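Local coordinates for salicylate carboxymethyltransferase (Clarkia breweri, PDB 1M6E), which transfers a methyl group from S-adenosyl-L-methionine to the carboxylate of salicylic acid, yielding the volatile ester methyl salicylate, at residues E91-N97 against V120-V126; A54-L58 against A69-I74; Y44-T50 against R86-P90; I40-Y44 against V77-R81. One frame throughout, in Å; residues are numbered along the deposited sequence.

Contact 1: E91-N97 against V120-V126; sequences EYQIFLN and VCFINGV
L96 and N124 are joined by a backbone hydrogen bond from L96 N to N124 O, 2.7 Å, and L96 O takes V126 N at the same length. Y92 and I94 use both N-H and C=O, with V120, F122 and N124 as partners. I94 O also receives a weak bond from N124 ND2 (3.3 Å), an asparagine suiting a place where its amide can reach the neighbouring strand. N124 CG lies anti to the carbonyl carbon, beside the backbone N (chi1 -55°), which turns the amide toward I94 O and alongside the F95 ring, the planes 34° apart, with N124 ND2 3.5 Å from F95 CE2; V126 CG2 meets F95 CD2 at 3.5 Å.

The strands run parallel, 121-127 outermost in this chain's Rossmann sheet and 91-98 next to it, joined by the crossover through helix 104-108. Their Y92, I94, L96, C121 and I123 side chains share one face, where Y92, I94 and C121 meet I74 of helix 74-82. At the C-terminal end N97 ND2 donates to V126 O (2.9 Å), the oxygen standing 28° out of the N97 amide plane. ND2 also bonds G128 O, and N97 touches the bound S-adenosyl-L-homocysteine. At the other end E91 OE2 comes to the F122 ring edge, 3.5 Å from CE1, while R133 of the second subunit pairs with this carboxylate. G125 makes backbone hydrogen bonds to that subunit.

Contact 2: A54-L58 against A69-I74; sequences AIADL and AVTELI
I55 meets V70, L73 and I74 where the first strand of the Rossmann sheet, 52-58, is covered by the loop that leads from it into helix 74-82. No hydrogen bond spans the two segments; the join is made mostly by branched aliphatic side chains, which suit a buried interface; the one charged group in it, D57, finds its partner elsewhere. I55 sets CG1 anti to its carbonyl carbon (chi1 -51°) and stays extended to CD1, which brings that methyl to CB of L73 at 3.4 Å and, more loosely, to CG1 of I74 at 4.0 Å. Its other branch, CG2, lies 3.6 Å from CG1 of V70 and 3.5 Å from CD1 of L73, so the isoleucine fills the angle between two loop side chains. On the loop side, L73 also packs against I40 and T36 of helix 33-44, which carries the apolar contact on to the neighbouring helix on this face of the sheet.

A56 turns from the loop and meets F95 and L140, an alanine leaving room for the phenylalanine ring. With D57 the strand turns a side chain to the loop once more, and V70 divides its two methyls: CG1 serves I55, while CG2 rests against CB of D57 at 3.7 Å. The acid is buried, but its polar end is provided for by H144, and its side chain comes to about 4 Å from the bound S-adenosyl-L-homocysteine. Beside its hydrogen bond with H144 ND1, D57 OD2 is approached by V70 CG2 at 3.8 Å.

Contact 3: Y44-T50 against R86-P90; sequences YSGDTVT and RENSP
The guanidinium of R86 lies under the carbonyl of Y44, whose O sits 4.2 Å above the plane and over its centre. At the edge of the group, near its plane, V49 O lies 3.0 Å from R86 NH1; D47 N, also a donor, is close to NH2 without bonding to it. The ring of Y44 is turned 65° from the guanidinium, and the arginine chain slides past it obliquely, CD of R86 standing 3.5 Å from CE1 of Y44. Any cation-pi attraction is weak at best, since R86 CZ is 5.4 Å from the ring centroid. The bends at chi2 and chi3 of R86 let a long, flexible chain pass the ring and still enter the turn that follows helix 33-44.

In that turn G46 has a positive phi of 79°, where a CB would press on the preceding carbonyl oxygen, so glycine suits the place. D47 crosses the arginine at about a right angle, its OD1 4.1 Å from R86 NH2, too far for a salt bridge. Further along, the ring of P90 packs beside T50, its CB 3.4 Å from T50 O, just before the neighbouring strands 52-58 and 91-98 begin. Two backbone carbonyl oxygens approach the guanidinium, Y44 O at the last turn of helix 33-44 and V49 O in the loop; their partial negative charge, with the more distant D47 carboxylate, would probably ease its positive charge.

Contact 4: I40-Y44 against V77-R81; sequences ITALY and VEELR
Y44 swings its ring out toward V77 with CG anti to the backbone N (chi1 -165°), and V77 puts CG1 anti to its own N, so that this methyl stands over the ring, 3.8 Å from the centroid and only 7° off the normal. That is a CH-pi contact, made on the other side of the ring plane from the R86 CD methylene. L80 comes in at the edge instead: its CD1 lies 3.4 Å from CD2 of Y44, the two side chains sliding past each other in opposite directions. R81 N is also at the ring edge.

Helices 33-44 and 74-82 lie side by side over the same face of the Rossmann sheet, where L43 and V77 both rest on L53 of strand 52-58. Their short segments cross at -46° with axes 10.5 Å apart, a spacing bridged by large residues such as tyrosine and leucine. One turn before Y44, I40 CG2 touches V77 CG2 at 3.4 Å, the pair crossing at about a right angle, and T41 CA lies 4.0 Å from L80 CD1. The aliphatic base of R81 runs alongside the tyrosine, while its guanidinium continues away from the interface to bond E87 O through NH2.

Overall arrangement
All four contacts lie in the part of the fold built on strands 52-58, 91-98 and 121-127 and their covering helices. Contacts 1 and 2, with centres 8 Å apart, meet through neighbouring strands: N97 N to D57 O is 3.0 Å, a probable hydrogen bond. Contact 2 is nested in the loops closed by contacts 3 and 4, and touches contact 4 where L73 packs on I40. Contacts 3 and 4, also 8 Å apart, share Y44 and are tied by S89 OG to E78 OE1 (2.8 Å). The side chains of N97 and D57 come within about 3 and 4 Å of the bound S-adenosyl-L-homocysteine, whereas contacts 3 and 4 lie away from the annotated sites.

Contact 1: E91-N97 against V120-V126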
loop_
_atom_site.group_PDB
_atom_site.type_symbol
_atom_site.label_atom_id
_atom_site.label_comp_id
_atom_site.label_asym_id
_atom_site.label_seq_id
_atom_site.Cartn_x
_atom_site.Cartn_y
_atom_site.Cartn_z
ATOM N N GLU A 91 6.278 -20.539 -0.287
ATOM C CA GLU A 91 5.677 -19.380 -0.947
ATOM C C GLU A 91 6.240 -18.208 -0.156
ATOM O O GLU A 91 6.307 -18.267 1.079
ATOM C CB GLU A 91 4.158 -19.392 -0.820
ATOM C CG GLU A 91 3.486 -20.338 -1.772
ATOM C CD GLU A 91 1.984 -20.419 -1.563
ATOM O OE1 GLU A 91 1.561 -20.780 -0.438
ATOM O OE2 GLU A 91 1.233 -20.132 -2.526
ATOM N N TYR A 92 6.673 -17.153 -0.832
ATOM C CA TYR A 92 7.223 -16.043 -0.077
ATOM C C TYR A 92 6.159 -15.014 0.192
ATOM O O TYR A 92 5.411 -14.635 -0.720
ATOM C CB TYR A 92 8.389 -15.420 -0.822
ATOM C CG TYR A 92 9.470 -16.413 -1.089
ATOM C CD1 TYR A 92 9.367 -17.326 -2.146
ATOM C CD2 TYR A 92 10.580 -16.487 -0.249
ATOM C CE1 TYR A 92 10.352 -18.295 -2.360
ATOM C CE2 TYR A 92 11.569 -17.446 -0.450
ATOM C CZ TYR A 92 11.450 -18.345 -1.503
ATOM O OH TYR A 92 12.438 -19.283 -1.673
ATOM N N GLN A 93 6.056 -14.593 1.451
ATOM C CA GLN A 93 5.071 -13.583 1.800
ATOM C C GLN A 93 5.746 -12.367 2.370
ATOM O O GLN A 93 6.160 -12.345 3.525
ATOM C CB GLN A 93 4.075 -14.105 2.786
ATOM C CG GLN A 93 3.032 -13.102 3.086
ATOM C CD GLN A 93 1.941 -13.739 3.856
ATOM O OE1 GLN A 93 2.217 -14.476 4.807
ATOM N NE2 GLN A 93 0.685 -13.482 3.464
ATOM N N ILE A 94 5.817 -11.341 1.532
ATOM C CA ILE A 94 6.489 -10.104 1.850
ATOM C C ILE A 94 5.681 -8.960 2.439
ATOM O O ILE A 94 4.558 -8.670 2.029
ATOM C CB ILE A 94 7.181 -9.609 0.617
ATOM C CG1 ILE A 94 8.057 -10.721 0.073
ATOM C CG2 ILE A 94 7.970 -8.362 0.936
ATOM C CD1 ILE A 94 8.826 -10.281 -1.143
ATOM N N PHE A 95 6.298 -8.299 3.404
ATOM C CA PHE A 95 5.686 -7.173 4.076
ATOM C C PHE A 95 6.576 -5.946 4.030
ATOM O O PHE A 95 7.606 -5.925 4.709
ATOM C CB PHE A 95 5.401 -7.558 5.521
ATOM C CG PHE A 95 4.275 -8.525 5.658
ATOM C CD1 PHE A 95 4.515 -9.863 5.887
ATOM C CD2 PHE A 95 2.964 -8.101 5.461
ATOM C CE1 PHE A 95 3.455 -10.774 5.910
ATOM C CE2 PHE A 95 1.910 -8.991 5.481
ATOM C CZ PHE A 95 2.152 -10.328 5.703
ATOM N N LEU A 96 6.185 -4.943 3.231
ATOM C CA LEU A 96 6.937 -3.689 3.099
ATOM C C LEU A 96 6.276 -2.684 4.023
ATOM O O LEU A 96 5.114 -2.300 3.819
ATOM C CB LEU A 96 6.879 -3.153 1.682
ATOM C CG LEU A 96 7.292 -4.105 0.571
ATOM C CD1 LEU A 96 7.114 -3.406 -0.737
ATOM C CD2 LEU A 96 8.719 -4.593 0.768
ATOM N N ASN A 97 7.024 -2.277 5.049
ATOM C CA ASN A 97 6.536 -1.350 6.051
ATOM C C ASN A 97 7.158 0.023 6.100
ATOM O O ASN A 97 8.378 0.214 6.006
ATOM C CB ASN A 97 6.660 -1.946 7.452
ATOM C CG ASN A 97 6.618 -0.873 8.550
ATOM O OD1 ASN A 97 7.654 -0.341 8.992
ATOM N ND2 ASN A 97 5.414 -0.542 8.975
ATOM N N VAL A 120 6.829 -17.259 -6.530
ATOM C CA VAL A 120 5.556 -16.606 -6.245
ATOM C C VAL A 120 5.751 -15.790 -4.963
ATOM O O VAL A 120 5.966 -16.334 -3.871
ATOM C CB VAL A 120 4.365 -17.632 -6.126
ATOM C CG1 VAL A 120 4.156 -18.078 -4.682
ATOM C CG2 VAL A 120 3.077 -17.014 -6.707
ATOM N N CYS A 121 5.729 -14.470 -5.117
ATOM C CA CYS A 121 5.908 -13.587 -3.982
ATOM C C CYS A 121 4.734 -12.656 -3.781
ATOM O O CYS A 121 4.529 -11.685 -4.502
ATOM C CB CYS A 121 7.175 -12.762 -4.139
ATOM S SG CYS A 121 8.521 -13.706 -4.812
ATOM N N PHE A 122 3.954 -12.958 -2.775
ATOM C CA PHE A 122 2.837 -12.123 -2.486
ATOM C C PHE A 122 3.296 -10.874 -1.712
ATOM O O PHE A 122 3.662 -10.955 -0.533
ATOM C CB PHE A 122 1.858 -12.986 -1.727
ATOM C CG PHE A 122 1.551 -14.256 -2.447
ATOM C CD1 PHE A 122 1.914 -15.469 -1.934
ATOM C CD2 PHE A 122 0.869 -14.225 -3.646
ATOM C CE1 PHE A 122 1.593 -16.627 -2.598
ATOM C CE2 PHE A 122 0.545 -15.371 -4.317
ATOM C CZ PHE A 122 0.906 -16.574 -3.787
ATOM N N ILE A 123 3.296 -9.722 -2.380
ATOM C CA ILE A 123 3.727 -8.504 -1.705
ATOM C C ILE A 123 2.615 -7.755 -1.011
ATOM O O ILE A 123 1.515 -7.625 -1.540
ATOM C CB ILE A 123 4.438 -7.540 -2.647
ATOM C CG1 ILE A 123 5.778 -8.147 -3.056
ATOM C CG2 ILE A 123 4.649 -6.196 -1.947
ATOM C CD1 ILE A 123 6.554 -7.340 -4.021
ATOM N N ASN A 124 2.925 -7.268 0.185
ATOM C CA ASN A 124 1.977 -6.541 1.003
ATOM C C ASN A 124 2.636 -5.316 1.614
ATOM O O ASN A 124 3.721 -5.425 2.195
ATOM C CB ASN A 124 1.457 -7.433 2.145
ATOM C CG ASN A 124 0.869 -8.749 1.654
ATOM O OD1 ASN A 124 -0.088 -8.768 0.885
ATOM N ND2 ASN A 124 1.438 -9.857 2.106
ATOM N N GLY A 125 1.985 -4.157 1.477
ATOM C CA GLY A 125 2.465 -2.918 2.089
ATOM C C GLY A 125 1.785 -2.764 3.462
ATOM O O GLY A 125 0.584 -2.878 3.550
ATOM N N VAL A 126 2.545 -2.543 4.527
ATOM C CA VAL A 126 2.002 -2.412 5.890
ATOM C C VAL A 126 2.246 -1.005 6.439
ATOM O O VAL A 126 3.286 -0.748 7.037
ATOM C CB VAL A 126 2.734 -3.352 6.829
ATOM C CG1 VAL A 126 2.279 -3.125 8.222
ATOM C CG2 VAL A 126 2.549 -4.765 6.389
#

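Contact 2: A54-L58 against A69-I74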
loop_
_atom_site.group_PDB
_atom_site.type_symbol
_atom_site.label_atom_id
_atom_site.label_comp_id
_atom_site.label_asym_id
_atom_site.label_seq_id
_atom_site.Cartn_x
_atom_site.Cartn_y
_atom_site.Cartn_z
ATOM N N ALA A 54 8.112 -15.870 5.549
ATOM C CA ALA A 54 7.522 -14.538 5.597
ATOM C C ALA A 54 8.508 -13.437 5.964
ATOM O O ALA A 54 8.639 -13.057 7.115
ATOM C CB ALA A 54 6.353 -14.539 6.568
ATOM N N ILE A 55 9.197 -12.925 4.961
ATOM C CA ILE A 55 10.164 -11.864 5.136
ATOM C C ILE A 55 9.421 -10.539 5.204
ATOM O O ILE A 55 8.381 -10.386 4.562
ATOM C CB ILE A 55 11.104 -11.842 3.940
ATOM C CG1 ILE A 55 11.647 -13.251 3.711
ATOM C CG2 ILE A 55 12.220 -10.836 4.161
ATOM C CD1 ILE A 55 12.687 -13.346 2.604
ATOM N N ALA A 56 9.960 -9.580 5.956
ATOM C CA ALA A 56 9.324 -8.270 6.102
ATOM C C ALA A 56 10.313 -7.132 6.231
ATOM O O ALA A 56 11.038 -7.086 7.220
ATOM C CB ALA A 56 8.440 -8.280 7.333
ATOM N N ASP A 57 10.347 -6.203 5.275
ATOM C CA ASP A 57 11.279 -5.067 5.361
ATOM C C ASP A 57 10.663 -3.943 6.203
ATOM O O ASP A 57 9.556 -3.505 5.957
ATOM C CB ASP A 57 11.656 -4.530 3.966
ATOM C CG ASP A 57 12.996 -3.708 3.968
ATOM O OD1 ASP A 57 13.122 -2.681 4.696
ATOM O OD2 ASP A 57 13.935 -4.098 3.224
ATOM N N LEU A 58 11.379 -3.486 7.213
ATOM C CA LEU A 58 10.875 -2.442 8.078
ATOM C C LEU A 58 11.580 -1.129 7.775
ATOM O O LEU A 58 12.810 -1.026 7.891
ATOM C CB LEU A 58 11.075 -2.862 9.538
ATOM C CG LEU A 58 9.843 -3.416 10.278
ATOM C CD1 LEU A 58 8.838 -4.053 9.337
ATOM C CD2 LEU A 58 10.299 -4.420 11.289
ATOM N N ALA A 69 16.582 -5.907 -0.797
ATOM C CA ALA A 69 17.035 -6.963 0.091
ATOM C C ALA A 69 16.092 -8.153 0.207
ATOM O O ALA A 69 16.528 -9.302 0.325
ATOM C CB ALA A 69 17.302 -6.405 1.423
ATOM N N VAL A 70 14.798 -7.884 0.167
ATOM C CA VAL A 70 13.820 -8.946 0.280
ATOM C C VAL A 70 13.843 -9.746 -1.010
ATOM O O VAL A 70 13.074 -10.674 -1.206
ATOM C CB VAL A 70 12.425 -8.342 0.506
ATOM C CG1 VAL A 70 11.471 -9.408 0.998
ATOM C CG2 VAL A 70 12.515 -7.202 1.518
ATOM N N THR A 71 14.764 -9.383 -1.882
ATOM C CA THR A 71 14.889 -9.998 -3.194
ATOM C C THR A 71 16.221 -10.701 -3.324
ATOM O O THR A 71 16.586 -11.182 -4.378
ATOM C CB THR A 71 14.802 -8.897 -4.289
ATOM O OG1 THR A 71 14.075 -9.379 -5.411
ATOM C CG2 THR A 71 16.179 -8.480 -4.763
ATOM N N GLU A 72 16.967 -10.738 -2.243
ATOM C CA GLU A 72 18.262 -11.354 -2.274
ATOM C C GLU A 72 18.241 -12.310 -1.119
ATOM O O GLU A 72 19.283 -12.727 -0.620
ATOM C CB GLU A 72 19.318 -10.297 -2.058
ATOM C CG GLU A 72 20.670 -10.727 -2.549
ATOM C CD GLU A 72 20.787 -10.663 -4.063
ATOM O OE1 GLU A 72 19.737 -10.735 -4.747
ATOM O OE2 GLU A 72 21.938 -10.549 -4.556
ATOM N N LEU A 73 17.025 -12.606 -0.669
ATOM C CA LEU A 73 16.785 -13.533 0.427
ATOM C C LEU A 73 16.001 -14.626 -0.221
ATOM O O LEU A 73 16.297 -15.794 -0.045
ATOM C CB LEU A 73 15.932 -12.909 1.536
ATOM C CG LEU A 73 16.547 -11.807 2.408
ATOM C CD1 LEU A 73 15.639 -11.579 3.599
ATOM C CD2 LEU A 73 17.946 -12.194 2.892
ATOM N N ILE A 74 14.983 -14.229 -0.974
ATOM C CA ILE A 74 14.158 -15.185 -1.687
ATOM C C ILE A 74 15.102 -15.816 -2.691
ATOM O O ILE A 74 14.932 -16.967 -3.092
ATOM C CB ILE A 74 12.982 -14.481 -2.376
ATOM C CG1 ILE A 74 12.095 -13.860 -1.289
ATOM C CG2 ILE A 74 12.206 -15.472 -3.258
ATOM C CD1 ILE A 74 10.926 -13.080 -1.802
#

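Contact 3: Y44-T50 against R86-P90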
loop_
_atom_site.group_PDB
_atom_site.type_symbol
_atom_site.label_atom_id
_atom_site.label_comp_id
_atom_site.label_asym_id
_atom_site.label_seq_id
_atom_site.Cartn_x
_atom_site.Cartn_y
_atom_site.Cartn_z
ATOM N N TYR A 44 16.774 -21.231 7.299
ATOM C CA TYR A 44 16.223 -22.190 6.356
ATOM C C TYR A 44 16.664 -23.596 6.758
ATOM O O TYR A 44 15.856 -24.536 6.719
ATOM C CB TYR A 44 16.696 -21.882 4.944
ATOM C CG TYR A 44 15.875 -22.600 3.906
ATOM C CD1 TYR A 44 14.488 -22.735 4.058
ATOM C CD2 TYR A 44 16.472 -23.141 2.769
ATOM C CE1 TYR A 44 13.717 -23.394 3.104
ATOM C CE2 TYR A 44 15.721 -23.798 1.812
ATOM C CZ TYR A 44 14.346 -23.924 1.985
ATOM O OH TYR A 44 13.617 -24.609 1.048
ATOM N N SER A 45 17.941 -23.728 7.146
ATOM C CA SER A 45 18.518 -25.005 7.604
ATOM C C SER A 45 17.607 -25.733 8.595
ATOM O O SER A 45 17.564 -25.384 9.778
ATOM C CB SER A 45 19.868 -24.781 8.296
ATOM O OG SER A 45 20.933 -24.627 7.382
ATOM N N GLY A 46 16.894 -26.748 8.123
ATOM C CA GLY A 46 16.024 -27.478 9.014
ATOM C C GLY A 46 14.754 -26.702 9.222
ATOM O O GLY A 46 14.772 -25.494 9.489
ATOM N N ASP A 47 13.645 -27.425 9.133
ATOM C CA ASP A 47 12.319 -26.839 9.240
ATOM C C ASP A 47 11.832 -26.090 10.485
ATOM O O ASP A 47 11.978 -26.513 11.637
ATOM C CB ASP A 47 11.268 -27.887 8.852
ATOM C CG ASP A 47 11.315 -29.122 9.731
ATOM O OD1 ASP A 47 12.427 -29.642 9.975
ATOM O OD2 ASP A 47 10.236 -29.582 10.165
ATOM N N THR A 48 11.251 -24.945 10.152
ATOM C CA THR A 48 10.594 -23.953 10.993
ATOM C C THR A 48 9.996 -23.219 9.808
ATOM O O THR A 48 8.831 -22.827 9.800
ATOM C CB THR A 48 11.555 -23.025 11.777
ATOM O OG1 THR A 48 12.615 -22.559 10.936
ATOM C CG2 THR A 48 12.104 -23.761 12.944
ATOM N N VAL A 49 10.812 -23.088 8.774
ATOM C CA VAL A 49 10.350 -22.475 7.561
ATOM C C VAL A 49 10.007 -23.642 6.656
ATOM O O VAL A 49 10.859 -24.226 5.973
ATOM C CB VAL A 49 11.408 -21.577 6.922
ATOM C CG1 VAL A 49 10.935 -21.137 5.552
ATOM C CG2 VAL A 49 11.645 -20.357 7.810
ATOM N N THR A 50 8.731 -23.990 6.703
ATOM C CA THR A 50 8.204 -25.079 5.923
ATOM C C THR A 50 7.627 -24.577 4.612
ATOM O O THR A 50 8.354 -24.143 3.725
ATOM C CB THR A 50 7.114 -25.802 6.708
ATOM O OG1 THR A 50 7.643 -26.189 7.978
ATOM C CG2 THR A 50 6.640 -27.040 5.957
ATOM N N ARG A 86 15.286 -29.165 0.984
ATOM C CA ARG A 86 13.903 -29.526 0.669
ATOM C C ARG A 86 13.714 -29.715 -0.877
ATOM O O ARG A 86 14.602 -29.364 -1.662
ATOM C CB ARG A 86 12.939 -28.476 1.250
ATOM C CG ARG A 86 13.598 -27.200 1.773
ATOM C CD ARG A 86 13.083 -26.809 3.153
ATOM N NE ARG A 86 13.648 -27.654 4.199
ATOM C CZ ARG A 86 13.274 -27.625 5.475
ATOM N NH1 ARG A 86 12.322 -26.786 5.872
ATOM N NH2 ARG A 86 13.855 -28.435 6.355
ATOM N N GLU A 87 12.582 -30.285 -1.308
ATOM C CA GLU A 87 12.306 -30.536 -2.741
ATOM C C GLU A 87 11.462 -29.444 -3.442
ATOM O O GLU A 87 11.492 -29.305 -4.670
ATOM C CB GLU A 87 11.591 -31.888 -2.909
ATOM C CG GLU A 87 10.076 -31.855 -2.619
ATOM C CD GLU A 87 9.731 -31.596 -1.149
ATOM O OE1 GLU A 87 9.794 -32.544 -0.336
ATOM O OE2 GLU A 87 9.396 -30.442 -0.801
ATOM N N ASN A 88 10.695 -28.700 -2.643
ATOM C CA ASN A 88 9.829 -27.606 -3.106
ATOM C C ASN A 88 10.216 -26.313 -2.377
ATOM O O ASN A 88 10.763 -26.361 -1.268
ATOM C CB ASN A 88 8.367 -27.923 -2.797
ATOM C CG ASN A 88 7.636 -28.513 -3.969
ATOM O OD1 ASN A 88 7.289 -27.807 -4.913
ATOM N ND2 ASN A 88 7.394 -29.815 -3.920
ATOM N N SER A 89 9.919 -25.170 -2.992
ATOM C CA SER A 89 10.241 -23.879 -2.404
ATOM C C SER A 89 9.049 -23.473 -1.607
ATOM O O SER A 89 7.970 -24.005 -1.799
ATOM C CB SER A 89 10.478 -22.852 -3.491
ATOM O OG SER A 89 11.206 -23.426 -4.566
ATOM N N PRO A 90 9.226 -22.558 -0.660
ATOM C CA PRO A 90 8.029 -22.181 0.087
ATOM C C PRO A 90 7.433 -21.045 -0.712
ATOM O O PRO A 90 8.015 -20.649 -1.730
ATOM C CB PRO A 90 8.598 -21.699 1.418
ATOM C CG PRO A 90 9.878 -21.039 1.004
ATOM C CD PRO A 90 10.442 -22.040 -0.012
#

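Contact 4: I40-Y44 against V77-R81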
loop_
_atom_site.group_PDB
_atom_site.type_symbol
_atom_site.label_atom_id
_atom_site.label_comp_id
_atom_site.label_asym_id
_atom_site.label_seq_id
_atom_site.Cartn_x
_atom_site.Cartn_y
_atom_site.Cartn_z
ATOM N N ILE A 40 19.739 -16.235 6.784
ATOM C CA ILE A 40 18.691 -17.051 6.210
ATOM C C ILE A 40 19.093 -18.457 5.974
ATOM O O ILE A 40 18.241 -19.338 5.817
ATOM C CB ILE A 40 18.134 -16.519 4.910
ATOM C CG1 ILE A 40 17.857 -15.029 5.027
ATOM C CG2 ILE A 40 16.765 -17.174 4.658
ATOM C CD1 ILE A 40 16.585 -14.604 4.295
ATOM N N THR A 41 20.392 -18.693 5.924
ATOM C CA THR A 41 20.832 -20.073 5.754
ATOM C C THR A 41 20.479 -20.766 7.079
ATOM O O THR A 41 19.763 -21.768 7.123
ATOM C CB THR A 41 22.320 -20.132 5.533
ATOM O OG1 THR A 41 22.652 -19.283 4.425
ATOM C CG2 THR A 41 22.751 -21.570 5.275
ATOM N N ALA A 42 20.982 -20.184 8.155
ATOM C CA ALA A 42 20.720 -20.653 9.490
ATOM C C ALA A 42 19.217 -20.933 9.686
ATOM O O ALA A 42 18.836 -21.998 10.162
ATOM C CB ALA A 42 21.192 -19.595 10.472
ATOM N N LEU A 43 18.374 -19.976 9.310
ATOM C CA LEU A 43 16.920 -20.086 9.451
ATOM C C LEU A 43 16.250 -21.107 8.514
ATOM O O LEU A 43 15.270 -21.771 8.879
ATOM C CB LEU A 43 16.309 -18.688 9.258
ATOM C CG LEU A 43 14.802 -18.407 9.352
ATOM C CD1 LEU A 43 14.272 -18.201 7.950
ATOM C CD2 LEU A 43 14.049 -19.523 10.108
ATOM N N TYR A 44 16.774 -21.231 7.299
ATOM C CA TYR A 44 16.223 -22.190 6.356
ATOM C C TYR A 44 16.664 -23.596 6.758
ATOM O O TYR A 44 15.856 -24.536 6.719
ATOM C CB TYR A 44 16.696 -21.882 4.944
ATOM C CG TYR A 44 15.875 -22.600 3.906
ATOM C CD1 TYR A 44 14.488 -22.735 4.058
ATOM C CD2 TYR A 44 16.472 -23.141 2.769
ATOM C CE1 TYR A 44 13.717 -23.394 3.104
ATOM C CE2 TYR A 44 15.721 -23.798 1.812
ATOM C CZ TYR A 44 14.346 -23.924 1.985
ATOM O OH TYR A 44 13.617 -24.609 1.048
ATOM N N VAL A 77 17.444 -18.339 -0.584
ATOM C CA VAL A 77 16.614 -19.459 -0.129
ATOM C C VAL A 77 16.358 -20.395 -1.281
ATOM O O VAL A 77 16.491 -21.601 -1.140
ATOM C CB VAL A 77 15.244 -19.001 0.436
ATOM C CG1 VAL A 77 14.340 -20.225 0.728
ATOM C CG2 VAL A 77 15.460 -18.183 1.701
ATOM N N GLU A 78 15.983 -19.852 -2.427
ATOM C CA GLU A 78 15.740 -20.712 -3.562
ATOM C C GLU A 78 17.007 -21.528 -3.884
ATOM O O GLU A 78 16.934 -22.738 -4.117
ATOM C CB GLU A 78 15.295 -19.871 -4.748
ATOM C CG GLU A 78 13.894 -19.402 -4.579
ATOM C CD GLU A 78 12.919 -20.568 -4.475
ATOM O OE1 GLU A 78 12.572 -21.159 -5.530
ATOM O OE2 GLU A 78 12.509 -20.901 -3.335
ATOM N N GLU A 79 18.165 -20.870 -3.854
ATOM C CA GLU A 79 19.431 -21.537 -4.159
ATOM C C GLU A 79 19.795 -22.646 -3.170
ATOM O O GLU A 79 20.639 -23.471 -3.453
ATOM C CB GLU A 79 20.553 -20.493 -4.257
ATOM C CG GLU A 79 21.934 -21.044 -4.582
ATOM C CD GLU A 79 22.875 -19.957 -5.109
ATOM O OE1 GLU A 79 24.121 -20.149 -5.103
ATOM O OE2 GLU A 79 22.353 -18.903 -5.543
ATOM N N LEU A 80 19.166 -22.648 -2.005
ATOM C CA LEU A 80 19.404 -23.688 -1.014
ATOM C C LEU A 80 18.436 -24.839 -1.314
ATOM O O LEU A 80 18.840 -25.974 -1.507
ATOM C CB LEU A 80 19.114 -23.180 0.394
ATOM C CG LEU A 80 20.098 -22.237 1.044
ATOM C CD1 LEU A 80 19.450 -21.578 2.265
ATOM C CD2 LEU A 80 21.316 -23.025 1.446
ATOM N N ARG A 81 17.146 -24.532 -1.357
ATOM C CA ARG A 81 16.130 -25.537 -1.610
ATOM C C ARG A 81 16.451 -26.420 -2.818
ATOM O O ARG A 81 15.943 -27.537 -2.932
ATOM C CB ARG A 81 14.763 -24.837 -1.742
ATOM C CG ARG A 81 13.653 -25.660 -2.342
ATOM C CD ARG A 81 13.552 -25.324 -3.802
ATOM N NE ARG A 81 12.989 -26.413 -4.574
ATOM C CZ ARG A 81 12.495 -26.263 -5.794
ATOM N NH1 ARG A 81 12.498 -25.059 -6.357
ATOM N NH2 ARG A 81 12.008 -27.312 -6.449
#